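Nuclease-like protein (Chaetomium thermophilum, PDB 6GRB) is the junction-resolving enzyme GEN1, here its N-terminal nuclease part, and probably cuts four-way DNA junctions and 5'-flaps in a metal-dependent reaction. Local coordinates at residues L392-E397 against D434-D439; K324-L329 against I385-V390. All coordinates share one frame; numbering follows the deposited sequence.

Contact 1: residues L392-E397 against D434-D439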
loop_
_atom_site.group_PDB
_atom_site.type_symbol
_atom_site.label_atom_id
_atom_site.label_comp_id
_atom_site.label_asym_id
_atom_site.label_seq_id
_atom_site.Cartn_x
_atom_site.Cartn_y
_atom_site.Cartn_z
ATOM N N LEU A 392 -24.843 4.892 16.407
ATOM C CA LEU A 392 -24.741 5.074 17.847
ATOM C C LEU A 392 -25.546 6.288 18.292
ATOM O O LEU A 392 -25.828 7.203 17.518
ATOM C CB LEU A 392 -23.279 5.216 18.285
ATOM C CG LEU A 392 -22.618 3.847 18.237
ATOM C CD1 LEU A 392 -21.170 3.887 18.655
ATOM C CD2 LEU A 392 -23.417 2.881 19.107
ATOM N N ASP A 393 -25.913 6.275 19.570
ATOM C CA ASP A 393 -26.746 7.296 20.180
ATOM C C ASP A 393 -25.964 7.974 21.304
ATOM O O ASP A 393 -25.577 7.298 22.275
ATOM C CB ASP A 393 -28.024 6.638 20.703
ATOM C CG ASP A 393 -29.056 7.638 21.171
ATOM O OD1 ASP A 393 -29.061 8.799 20.687
ATOM O OD2 ASP A 393 -29.871 7.247 22.032
ATOM N N PRO A 394 -25.669 9.278 21.209
ATOM C CA PRO A 394 -24.916 9.943 22.289
ATOM C C PRO A 394 -25.591 9.919 23.658
ATOM O O PRO A 394 -24.884 9.814 24.670
ATOM C CB PRO A 394 -24.767 11.377 21.762
ATOM C CG PRO A 394 -24.748 11.224 20.290
ATOM C CD PRO A 394 -25.703 10.097 19.985
ATOM N N GLY A 395 -26.924 10.021 23.726
ATOM C CA GLY A 395 -27.650 10.093 24.993
ATOM C C GLY A 395 -27.618 8.824 25.838
ATOM O O GLY A 395 -27.996 8.881 27.012
ATOM N N GLN A 396 -27.200 7.689 25.274
ATOM C CA GLN A 396 -27.028 6.457 26.041
ATOM C C GLN A 396 -25.694 6.418 26.783
ATOM O O GLN A 396 -25.318 5.361 27.321
ATOM C CB GLN A 396 -27.148 5.239 25.113
ATOM C CG GLN A 396 -28.556 5.060 24.542
ATOM C CD GLN A 396 -28.826 3.656 23.997
ATOM O OE1 GLN A 396 -27.902 2.906 23.636
ATOM N NE2 GLN A 396 -30.113 3.293 23.942
ATOM N N GLU A 397 -24.984 7.555 26.803
ATOM C CA GLU A 397 -23.678 7.799 27.368
ATOM C C GLU A 397 -23.752 8.951 28.360
ATOM O O GLU A 397 -24.504 9.904 28.143
ATOM C CB GLU A 397 -22.687 8.139 26.262
ATOM C CG GLU A 397 -22.557 7.060 25.212
ATOM C CD GLU A 397 -21.198 6.389 25.283
ATOM O OE1 GLU A 397 -20.769 5.793 24.261
ATOM O OE2 GLU A 397 -20.569 6.468 26.375
ATOM N N ASP A 434 -22.932 19.026 16.389
ATOM C CA ASP A 434 -24.124 18.223 16.638
ATOM C C ASP A 434 -24.140 17.055 15.659
ATOM O O ASP A 434 -24.327 17.275 14.451
ATOM C CB ASP A 434 -25.385 19.068 16.481
ATOM C CG ASP A 434 -26.678 18.302 16.808
ATOM O OD1 ASP A 434 -26.699 17.044 16.823
ATOM O OD2 ASP A 434 -27.703 18.988 17.046
ATOM N N PRO A 435 -23.975 15.804 16.123
ATOM C CA PRO A 435 -24.109 14.644 15.222
ATOM C C PRO A 435 -25.477 14.502 14.549
ATOM O O PRO A 435 -25.648 13.651 13.672
ATOM C CB PRO A 435 -23.824 13.448 16.148
ATOM C CG PRO A 435 -23.883 14.002 17.580
ATOM C CD PRO A 435 -23.462 15.427 17.457
ATOM N N TRP A 436 -26.462 15.314 14.934
ATOM C CA TRP A 436 -27.786 15.205 14.325
ATOM C C TRP A 436 -28.051 16.238 13.234
ATOM O O TRP A 436 -28.916 16.006 12.383
ATOM C CB TRP A 436 -28.867 15.276 15.406
ATOM C CG TRP A 436 -28.775 14.085 16.301
ATOM C CD1 TRP A 436 -28.234 14.038 17.555
ATOM C CD2 TRP A 436 -29.182 12.744 15.987
ATOM N NE1 TRP A 436 -28.302 12.751 18.052
ATOM C CE2 TRP A 436 -28.880 11.941 17.108
ATOM C CE3 TRP A 436 -29.780 12.143 14.867
ATOM C CZ2 TRP A 436 -29.162 10.572 17.146
ATOM C CZ3 TRP A 436 -30.052 10.772 14.906
ATOM C CH2 TRP A 436 -29.743 10.008 16.038
ATOM N N GLN A 437 -27.254 17.285 13.165
ATOM C CA GLN A 437 -27.391 18.253 12.095
ATOM C C GLN A 437 -26.683 17.697 10.865
ATOM O O GLN A 437 -25.904 16.772 10.961
ATOM C CB GLN A 437 -26.729 19.573 12.470
ATOM C CG GLN A 437 -27.585 20.512 13.298
ATOM C CD GLN A 437 -29.070 20.240 13.172
ATOM O OE1 GLN A 437 -29.667 20.466 12.123
ATOM N NE2 GLN A 437 -29.677 19.773 14.248
ATOM N N PRO A 438 -26.964 18.254 9.692
ATOM C CA PRO A 438 -26.283 17.792 8.469
ATOM C C PRO A 438 -24.799 18.145 8.451
ATOM O O PRO A 438 -24.412 19.285 8.725
ATOM C CB PRO A 438 -27.044 18.522 7.356
ATOM C CG PRO A 438 -28.403 18.740 7.940
ATOM C CD PRO A 438 -28.168 19.042 9.380
ATOM N N ASP A 439 -23.971 17.158 8.107
ATOM C CA ASP A 439 -22.549 17.329 7.832
ATOM C C ASP A 439 -22.325 17.250 6.321
ATOM O O ASP A 439 -23.169 16.743 5.580
ATOM C CB ASP A 439 -21.719 16.252 8.551
ATOM C CG ASP A 439 -20.302 16.711 8.912
ATOM O OD1 ASP A 439 -19.720 17.592 8.239
ATOM O OD2 ASP A 439 -19.760 16.168 9.896
#
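A type I beta turn from Asp434 to Gln437, bearing Pro435 and Trp436 at its two central positions, meets the short 3-10 segment 394-396 through Pro394. Both belong to the long connection between helix 386-390 and strand 439-444 in the GEN1 C-terminal family region. Apolar contact between the two proline rings joins them: Pro394 CG lies 4.0 Å from Pro435 CG, the rings running past one another in antiparallel sense. Proline suits both places, because its phi, held near -60° by the ring, fits the start of a 3-10 turn as well as the second position of a type I turn, while its compact, puckered ring offers apolar methylenes.

Trp436 extends the contact. With chi1 at -66°, CG stands beside the backbone N and the indole reaches back toward 392-397. Pro394 CD approaches NE1 obliquely at 4.2 Å, and Asp393 OD1 lies at the ring edge, 4.0 Å from CZ2, its carboxylate plane turned 77° from the indole. No hydrogen bond crosses the contact.

Asp434 shapes the turn from within: its OD1 accepts from Trp436 N at 2.6 Å, forming an Asx turn, with the donor above the carboxylate plane. The turn's own backbone bond runs from Gln437 N to Asp434 O at 3.2 Å.

Ile323 of helix 318-340 touches both prolines, and Ala387 of helix 386-390 packs against Pro435 and Trp436. At the end of segment 392-397, Glu397 makes salt bridges to Arg307 and Arg311 of helix 303-313, while the chain beyond the turn enters strand 439-444 at Asp439.

Contact 2: residues K324-L329 against I385-V390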
loop_
_atom_site.group_PDB
_atom_site.type_symbol
_atom_site.label_atom_id
_atom_site.label_comp_id
_atom_site.label_asym_id
_atom_site.label_seq_id
_atom_site.Cartn_x
_atom_site.Cartn_y
_atom_site.Cartn_z
ATOM N N LYS A 324 -17.295 12.039 19.219
ATOM C CA LYS A 324 -16.070 12.194 18.444
ATOM C C LYS A 324 -15.859 11.019 17.488
ATOM O O LYS A 324 -15.364 11.202 16.371
ATOM C CB LYS A 324 -14.865 12.335 19.374
ATOM N N LEU A 325 -16.236 9.810 17.907
ATOM C CA LEU A 325 -16.157 8.665 17.011
ATOM C C LEU A 325 -17.072 8.858 15.822
ATOM O O LEU A 325 -16.697 8.538 14.688
ATOM C CB LEU A 325 -16.503 7.369 17.756
ATOM C CG LEU A 325 -16.713 6.076 16.961
ATOM C CD1 LEU A 325 -15.465 5.656 16.203
ATOM C CD2 LEU A 325 -17.151 4.984 17.882
ATOM N N ILE A 326 -18.269 9.407 16.071
ATOM C CA ILE A 326 -19.262 9.654 15.022
ATOM C C ILE A 326 -18.719 10.613 13.975
ATOM O O ILE A 326 -18.822 10.363 12.774
ATOM C CB ILE A 326 -20.562 10.196 15.643
ATOM C CG1 ILE A 326 -21.253 9.130 16.485
ATOM C CG2 ILE A 326 -21.495 10.695 14.574
ATOM C CD1 ILE A 326 -22.130 9.728 17.583
ATOM N N LYS A 327 -18.162 11.747 14.416
ATOM C CA LYS A 327 -17.654 12.744 13.473
ATOM C C LYS A 327 -16.585 12.148 12.564
ATOM O O LYS A 327 -16.589 12.381 11.350
ATOM C CB LYS A 327 -17.105 13.961 14.223
ATOM N N VAL A 328 -15.678 11.352 13.136
ATOM C CA VAL A 328 -14.531 10.829 12.401
ATOM C C VAL A 328 -14.926 9.655 11.516
ATOM O O VAL A 328 -14.429 9.512 10.394
ATOM C CB VAL A 328 -13.425 10.444 13.396
ATOM C CG1 VAL A 328 -12.276 9.740 12.669
ATOM C CG2 VAL A 328 -12.946 11.681 14.127
ATOM N N LEU A 329 -15.834 8.807 11.983
ATOM C CA LEU A 329 -16.166 7.602 11.232
ATOM C C LEU A 329 -17.194 7.850 10.139
ATOM O O LEU A 329 -17.250 7.082 9.178
ATOM C CB LEU A 329 -16.685 6.522 12.188
ATOM C CG LEU A 329 -16.749 5.096 11.642
ATOM C CD1 LEU A 329 -15.352 4.666 11.266
ATOM C CD2 LEU A 329 -17.366 4.137 12.659
ATOM N N ILE A 385 -26.368 12.824 7.802
ATOM C CA ILE A 385 -26.537 13.010 9.238
ATOM C C ILE A 385 -25.559 12.063 9.944
ATOM O O ILE A 385 -25.808 10.849 9.965
ATOM C CB ILE A 385 -27.983 12.759 9.692
ATOM C CG1 ILE A 385 -28.982 13.559 8.838
ATOM C CG2 ILE A 385 -28.137 13.101 11.185
ATOM C CD1 ILE A 385 -29.119 15.028 9.222
ATOM N N PRO A 386 -24.462 12.572 10.514
ATOM C CA PRO A 386 -23.441 11.660 11.082
ATOM C C PRO A 386 -23.982 10.623 12.058
ATOM O O PRO A 386 -23.702 9.431 11.898
ATOM C CB PRO A 386 -22.462 12.636 11.748
ATOM C CG PRO A 386 -22.553 13.869 10.926
ATOM C CD PRO A 386 -24.006 13.975 10.499
ATOM N N ALA A 387 -24.759 11.042 13.062
ATOM C CA ALA A 387 -25.301 10.093 14.036
ATOM C C ALA A 387 -26.317 9.147 13.406
ATOM O O ALA A 387 -26.427 7.990 13.827
ATOM C CB ALA A 387 -25.936 10.845 15.210
ATOM N N GLU A 388 -27.064 9.610 12.405
ATOM C CA GLU A 388 -27.977 8.717 11.698
ATOM C C GLU A 388 -27.208 7.666 10.907
ATOM O O GLU A 388 -27.587 6.490 10.887
ATOM C CB GLU A 388 -28.906 9.541 10.794
ATOM C CG GLU A 388 -29.791 8.752 9.836
ATOM C CD GLU A 388 -30.841 9.634 9.138
ATOM O OE1 GLU A 388 -31.498 10.446 9.828
ATOM O OE2 GLU A 388 -31.011 9.519 7.904
ATOM N N LEU A 389 -26.097 8.064 10.284
ATOM C CA LEU A 389 -25.322 7.142 9.461
ATOM C C LEU A 389 -24.548 6.126 10.303
ATOM O O LEU A 389 -24.354 4.985 9.871
ATOM C CB LEU A 389 -24.369 7.948 8.577
ATOM C CG LEU A 389 -23.569 7.240 7.484
ATOM C CD1 LEU A 389 -23.373 8.161 6.307
ATOM C CD2 LEU A 389 -22.221 6.788 8.043
ATOM N N VAL A 390 -24.097 6.522 11.496
ATOM C CA VAL A 390 -23.204 5.681 12.291
ATOM C C VAL A 390 -23.992 4.673 13.126
ATOM O O VAL A 390 -23.560 3.527 13.295
ATOM C CB VAL A 390 -22.283 6.566 13.159
ATOM C CG1 VAL A 390 -21.431 5.725 14.110
ATOM C CG2 VAL A 390 -21.374 7.404 12.274
#
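Apolar packing around Ile326 carries this contact. Its CG2 methyl sits 3.6 Å from Pro386 CB, the two side chains crossing at about a right angle, and the same methyl is 4.5 Å from Ala387 CB and 4.0 Å from Val390 CG2. With CG2 anti to the backbone N, this methyl faces Pro386, and CG1, beside the backbone N (chi1 -68°), comes to 4.2 Å from Val390 CG1. Branching at CB lets isoleucine meet three residues of the short helix, and valine returns two methyls to it.

The helices concerned are the long helix 318-340 and the short helix 386-390, little more than one turn, which follows strand 377-384 of the three-stranded antiparallel sheet in the C-terminal region. Their local axes pass 9.0 Å apart at 84°, nearly perpendicular. Pro386 suits the first turn of the short helix, where its lack of an N-H costs no helical bond; Ile385 occupies the N-cap position. Ala387 has a side chain small enough for Ile326 CG2 to come within 3.6 Å of Ala387 N.

Side chain also meets backbone elsewhere. Ile326 CG2 lies 3.5 Å from Pro386 C, packing against the first peptide of the short helix, and Val390 CG2 touches Ile326 O. All four contacting residues are buried. Ala330, one turn on from Ile326, continues the packing against Pro386 and Val390, while Ile303 of helix 303-313 covers Val390 from another helix.

Contacts 1 and 2 adjoin, their centres about 7 Å apart, and both segments of contact 2 precede those of contact 1 in the sequence. Helix 386-390 and the turn at 434-439 are joined by a probable backbone hydrogen bond between Ala387 N and Pro435 O, 2.8 Å. Packing extends this junction: Asp439 CB lies 3.5 Å from Pro386 CG, and Pro435 also touches Ile326, the central side chain of contact 2. Neither contact belongs to the magnesium site of Asp141 and Asp143, and the nearest atoms of contacts 1 and 2 lie about 29 Å and 21 Å from the bound DNA. Contact 2 packs the C-terminal region on helix 318-340; contact 1 joins two parts of the connection beside it.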